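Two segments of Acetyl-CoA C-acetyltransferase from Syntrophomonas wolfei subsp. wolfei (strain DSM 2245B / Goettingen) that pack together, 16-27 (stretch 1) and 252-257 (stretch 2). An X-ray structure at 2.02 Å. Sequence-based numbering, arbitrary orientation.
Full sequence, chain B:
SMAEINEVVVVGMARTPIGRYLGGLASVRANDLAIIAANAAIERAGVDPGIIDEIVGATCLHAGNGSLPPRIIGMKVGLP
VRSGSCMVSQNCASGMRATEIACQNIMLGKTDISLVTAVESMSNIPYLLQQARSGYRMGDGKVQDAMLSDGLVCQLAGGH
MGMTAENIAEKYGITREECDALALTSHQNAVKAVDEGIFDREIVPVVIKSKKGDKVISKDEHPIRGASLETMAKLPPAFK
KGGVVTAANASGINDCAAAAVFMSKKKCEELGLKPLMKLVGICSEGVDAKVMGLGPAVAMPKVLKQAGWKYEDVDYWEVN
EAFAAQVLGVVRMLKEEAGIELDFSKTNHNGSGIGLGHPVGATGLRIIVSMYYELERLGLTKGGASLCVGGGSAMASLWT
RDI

Stretch 1 (16-27) TPIGRYLGGLAS
Stretch 2 252-257: GINDCA

The two stretches form a short antiparallel β contact, carried mainly by backbone hydrogen bonds and extended by side-chain packing, that buries 529 Å² in total. The register places G19 opposite D255 (CA–CA 5.0 Å) as the hydrogen-bonded pair: G19 N donates to D255 O (2.9 Å, 152°) and D255 N to G19 O (3.1 Å, 159°). R20 and N254 make the next, non-hydrogen-bonded pair. G19 O also accepts from N254 ND2 (3.2 Å), with N254 chi1 at -51° (m). At the other end T16 N donates to A257 O (2.9 Å, 164°), and T16, chi1 73° (p), receives A257 N on OG1 (3.2 Å). Between these ends, I18 CA lies 3.3 Å from D255 O in a CA–H···O contact.

Glycine suits position 19, since an ideal CB built on G19 would clash with L25 CG at 3.0 Å. Apolar packing comes from I18 (m, t), whose CG1 is 4.0 Å from C256 SG (chi1 t), and from Y21 (chi1 t), whose CD1 meets I253 CG2 at 3.3 Å, oblique to the ring.

Beyond the strand, R20–G23 is a type II turn, with L22 at phi/psi 63/35, and G23–A26 a type I turn. One water ties this bend to buried D255 (chi1 m): it donates to R20 O (2.6 Å) and D255 OD2 (2.9 Å) and accepts from L25 N (2.8 Å).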

# COMPACT_ATOMS: atom_id res chain seq x y z
N THR B 16 25.91 14.93 13.06
CA THR B 16 25.02 14.60 14.15
C THR B 16 25.48 13.30 14.79
O THR B 16 26.34 12.60 14.25
CB THR B 16 23.58 14.48 13.65
OG1 THR B 16 23.43 13.27 12.91
CG2 THR B 16 23.22 15.67 12.77
N PRO B 17 24.94 12.95 15.96
CA PRO B 17 25.18 11.61 16.49
C PRO B 17 24.64 10.55 15.54
O PRO B 17 23.75 10.81 14.73
CB PRO B 17 24.42 11.61 17.83
CG PRO B 17 24.27 13.05 18.18
CD PRO B 17 24.14 13.78 16.88
N ILE B 18 25.20 9.35 15.64
CA ILE B 18 24.74 8.22 14.84
C ILE B 18 23.68 7.49 15.66
O ILE B 18 23.99 6.82 16.65
CB ILE B 18 25.90 7.29 14.47
CG1 ILE B 18 26.97 8.07 13.70
CG2 ILE B 18 25.40 6.12 13.63
CD1 ILE B 18 28.19 7.26 13.32
N GLY B 19 22.42 7.63 15.24
CA GLY B 19 21.32 7.05 15.98
C GLY B 19 21.02 5.62 15.58
O GLY B 19 21.37 5.17 14.49
N ARG B 20 20.37 4.91 16.49
CA ARG B 20 19.97 3.53 16.23
C ARG B 20 18.82 3.48 15.24
O ARG B 20 17.98 4.38 15.18
CB ARG B 20 19.56 2.84 17.52
CG ARG B 20 20.68 2.12 18.25
CD ARG B 20 20.17 1.51 19.55
NE ARG B 20 21.25 1.01 20.40
CZ ARG B 20 21.48 -0.27 20.66
NH1 ARG B 20 20.73 -1.23 20.14
NH2 ARG B 20 22.48 -0.60 21.47
N TYR B 21 18.78 2.40 14.46
CA TYR B 21 17.63 2.13 13.60
C TYR B 21 16.35 2.17 14.43
O TYR B 21 16.18 1.37 15.35
CB TYR B 21 17.79 0.77 12.93
CG TYR B 21 16.65 0.38 12.01
CD1 TYR B 21 16.24 1.23 10.99
CD2 TYR B 21 16.00 -0.84 12.15
CE1 TYR B 21 15.21 0.88 10.14
CE2 TYR B 21 14.97 -1.20 11.30
CZ TYR B 21 14.58 -0.34 10.30
OH TYR B 21 13.55 -0.70 9.46
N LEU B 22 15.47 3.12 14.10
CA LEU B 22 14.23 3.31 14.85
C LEU B 22 14.52 3.70 16.29
O LEU B 22 13.78 3.32 17.21
CB LEU B 22 13.36 2.05 14.79
CG LEU B 22 13.21 1.43 13.39
CD1 LEU B 22 12.57 0.06 13.46
CD2 LEU B 22 12.40 2.36 12.50
N GLY B 23 15.59 4.47 16.50
CA GLY B 23 16.02 4.83 17.84
C GLY B 23 15.85 6.30 18.16
O GLY B 23 14.78 6.88 17.95
N GLY B 24 16.92 6.91 18.67
CA GLY B 24 16.82 8.27 19.18
C GLY B 24 16.44 9.30 18.14
O GLY B 24 15.76 10.28 18.45
N LEU B 25 16.86 9.09 16.89
CA LEU B 25 16.62 10.05 15.82
C LEU B 25 15.55 9.60 14.84
O LEU B 25 15.39 10.21 13.78
CB LEU B 25 17.93 10.32 15.07
CG LEU B 25 19.12 10.74 15.93
CD1 LEU B 25 20.36 10.88 15.07
CD2 LEU B 25 18.82 12.03 16.68
N ALA B 26 14.80 8.55 15.17
CA ALA B 26 13.78 8.03 14.26
C ALA B 26 12.73 9.08 13.92
O ALA B 26 12.07 8.96 12.88
CB ALA B 26 13.12 6.80 14.87
N SER B 27 12.55 10.09 14.77
CA SER B 27 11.55 11.13 14.55
C SER B 27 12.07 12.27 13.69
O SER B 27 11.29 13.18 13.37
CB SER B 27 11.08 11.69 15.90
OG SER B 27 12.18 11.90 16.77
N GLY B 252 25.76 -1.72 11.41
CA GLY B 252 24.35 -1.62 11.70
C GLY B 252 23.58 -0.76 10.71
O GLY B 252 24.10 -0.29 9.70
N ILE B 253 22.30 -0.58 11.02
CA ILE B 253 21.40 0.31 10.30
C ILE B 253 21.18 1.52 11.20
O ILE B 253 20.79 1.36 12.36
CB ILE B 253 20.08 -0.40 9.96
CG1 ILE B 253 20.33 -1.55 8.97
CG2 ILE B 253 19.07 0.57 9.38
CD1 ILE B 253 20.86 -2.83 9.61
N ASN B 254 21.46 2.71 10.69
CA ASN B 254 21.58 3.87 11.56
C ASN B 254 21.24 5.16 10.82
O ASN B 254 21.26 5.22 9.59
CB ASN B 254 23.00 3.98 12.14
CG ASN B 254 23.46 2.68 12.76
OD1 ASN B 254 24.19 1.91 12.14
ND2 ASN B 254 23.02 2.42 13.99
N ASP B 255 20.93 6.19 11.60
CA ASP B 255 20.61 7.52 11.11
C ASP B 255 21.76 8.48 11.40
O ASP B 255 22.38 8.40 12.47
CB ASP B 255 19.33 8.05 11.76
CG ASP B 255 18.16 7.09 11.63
OD1 ASP B 255 18.09 6.36 10.62
OD2 ASP B 255 17.32 7.05 12.56
N CYS B 256 22.04 9.38 10.46
CA CYS B 256 23.06 10.39 10.68
C CYS B 256 23.08 11.37 9.51
O CYS B 256 22.62 11.06 8.41
CB CYS B 256 24.45 9.77 10.84
SG CYS B 256 25.74 10.97 11.23
N ALA B 257 23.64 12.55 9.78
CA ALA B 257 23.92 13.54 8.75
C ALA B 257 25.26 14.19 9.05
O ALA B 257 25.55 14.53 10.21
CB ALA B 257 22.82 14.61 8.68
O HOH W 1 17.99 6.95 15.41